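Local atomic coordinates of galactose mutarotase-like protein (Clostridium acetobutylicum, PDB entry 3OS7), a protein that belongs to the galactose mutarotase-like family and probably binds carbohydrate, perhaps interconverting the anomers of an aldose sugar. Residues A[285-290]-A[305-310]. Numbering follows the deposited sequence.
Sequences YLVIWN and SIINSP
The ring of Y285 lies like a lid over I306, whose CB sits 3.8 Å from the ring centroid and 12° off the ring normal, a CH-pi contact over one face. The example comes from a beta-sandwich of the galactose mutarotase type, where strand 285-289 pairs antiparallel with strand 297-303, and the loop that follows the latter passes across one face of the tyrosine ring. The same face takes in backbone too: Y285 CD1 stands 3.3 Å from I306 N. A first torsion of -162° turns CG1 of I306 away from the backbone N, and it comes 3.8 Å from Y285 CE2, the two side chains crossing at a slant. A thinner apolar touch follows, V287 CG2 meeting I307 CD1 at 4.1 Å, the two side chains crossing at about a right angle.

No hydrogen bond joins the segments; outside partners hold the ring's far end and the turn. Y285 OH hydrogen-bonds to V318 O, while W211 meets the ring edge-to-face; a tetraethylene glycol, probably from the crystallisation liquor, makes a weak hydrogen bond to the same hydroxyl and may mark a pocket. Residues 306-309 form a type II turn, and S305 OG, just before it and also hydrogen-bonded to S181 OG, hydrogen-bonds to S309 OG at its end (2.8 Å).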
# COMPACT_ATOMS: atom_id res chain seq x y z
N TYR A 285 -6.28 -6.07 7.61
CA TYR A 285 -7.44 -5.58 6.88
C TYR A 285 -7.00 -5.15 5.49
O TYR A 285 -5.81 -5.01 5.22
CB TYR A 285 -8.12 -4.39 7.59
CG TYR A 285 -8.89 -4.79 8.81
CD1 TYR A 285 -8.25 -4.91 10.05
CD2 TYR A 285 -10.25 -5.07 8.73
CE1 TYR A 285 -8.96 -5.32 11.18
CE2 TYR A 285 -10.97 -5.45 9.86
CZ TYR A 285 -10.33 -5.58 11.08
OH TYR A 285 -11.06 -5.98 12.19
N LEU A 286 -7.97 -5.00 4.60
CA LEU A 286 -7.67 -4.62 3.23
C LEU A 286 -8.88 -3.95 2.63
O LEU A 286 -10.03 -4.39 2.85
CB LEU A 286 -7.29 -5.86 2.43
CG LEU A 286 -6.96 -5.68 0.96
CD1 LEU A 286 -5.91 -6.68 0.56
CD2 LEU A 286 -8.19 -5.81 0.07
N VAL A 287 -8.60 -2.88 1.89
CA VAL A 287 -9.61 -2.17 1.11
C VAL A 287 -9.31 -2.46 -0.35
O VAL A 287 -8.16 -2.42 -0.77
CB VAL A 287 -9.62 -0.66 1.38
CG1 VAL A 287 -10.46 0.09 0.31
CG2 VAL A 287 -10.12 -0.39 2.81
N ILE A 288 -10.34 -2.83 -1.10
CA ILE A 288 -10.22 -2.94 -2.54
C ILE A 288 -11.11 -1.84 -3.11
O ILE A 288 -12.27 -1.70 -2.73
CB ILE A 288 -10.57 -4.33 -3.11
CG1 ILE A 288 -10.49 -4.30 -4.65
CG2 ILE A 288 -11.95 -4.87 -2.58
CD1 ILE A 288 -10.54 -5.63 -5.32
N TRP A 289 -10.55 -1.05 -4.02
CA TRP A 289 -11.23 0.07 -4.62
C TRP A 289 -10.75 0.17 -6.06
O TRP A 289 -9.55 0.31 -6.28
CB TRP A 289 -10.91 1.35 -3.87
CG TRP A 289 -11.39 2.62 -4.53
CD1 TRP A 289 -12.67 3.08 -4.59
CD2 TRP A 289 -10.58 3.60 -5.21
NE1 TRP A 289 -12.71 4.29 -5.26
CE2 TRP A 289 -11.44 4.63 -5.64
CE3 TRP A 289 -9.20 3.70 -5.50
CZ2 TRP A 289 -10.97 5.74 -6.35
CZ3 TRP A 289 -8.75 4.80 -6.21
CH2 TRP A 289 -9.63 5.80 -6.63
N ASN A 290 -11.66 0.08 -7.03
CA ASN A 290 -11.23 0.06 -8.43
C ASN A 290 -11.56 1.35 -9.22
O ASN A 290 -11.53 1.30 -10.43
CB ASN A 290 -11.82 -1.15 -9.15
CG ASN A 290 -13.34 -1.09 -9.28
OD1 ASN A 290 -13.98 -0.18 -8.74
ND2 ASN A 290 -13.93 -2.07 -9.98
N SER A 305 -4.88 -2.18 10.51
CA SER A 305 -6.06 -2.07 11.32
C SER A 305 -7.25 -1.69 10.46
O SER A 305 -7.11 -1.28 9.31
CB SER A 305 -5.85 -1.04 12.43
OG SER A 305 -5.80 0.30 11.98
N ILE A 306 -8.42 -1.81 11.07
CA ILE A 306 -9.65 -1.43 10.45
C ILE A 306 -9.67 0.09 10.18
O ILE A 306 -8.97 0.87 10.83
CB ILE A 306 -10.86 -1.89 11.31
CG1 ILE A 306 -12.14 -1.91 10.49
CG2 ILE A 306 -11.02 -1.04 12.60
CD1 ILE A 306 -13.28 -2.60 11.23
N ILE A 307 -10.47 0.49 9.21
CA ILE A 307 -10.73 1.90 8.98
C ILE A 307 -11.22 2.52 10.30
O ILE A 307 -12.03 1.90 11.00
CB ILE A 307 -11.81 2.11 7.91
CG1 ILE A 307 -11.34 1.58 6.56
CG2 ILE A 307 -12.20 3.62 7.81
CD1 ILE A 307 -12.39 1.76 5.43
N ASN A 308 -10.72 3.70 10.63
CA ASN A 308 -11.15 4.46 11.84
C ASN A 308 -10.82 3.70 13.14
O ASN A 308 -11.51 3.86 14.11
CB ASN A 308 -12.65 4.76 11.74
CG ASN A 308 -13.14 5.83 12.75
OD1 ASN A 308 -12.44 6.79 13.06
ND2 ASN A 308 -14.39 5.69 13.19
N SER A 309 -9.78 2.85 13.12
CA SER A 309 -9.47 1.94 14.23
C SER A 309 -9.35 2.61 15.62
O SER A 309 -9.77 2.02 16.60
CB SER A 309 -8.19 1.12 13.97
OG SER A 309 -7.01 1.91 13.98
N PRO A 310 -8.80 3.83 15.72
CA PRO A 310 -8.73 4.44 17.05
C PRO A 310 -10.08 4.72 17.69
O PRO A 310 -10.15 4.91 18.90
CB PRO A 310 -7.98 5.75 16.78
CG PRO A 310 -7.31 5.56 15.52
CD PRO A 310 -8.19 4.71 14.72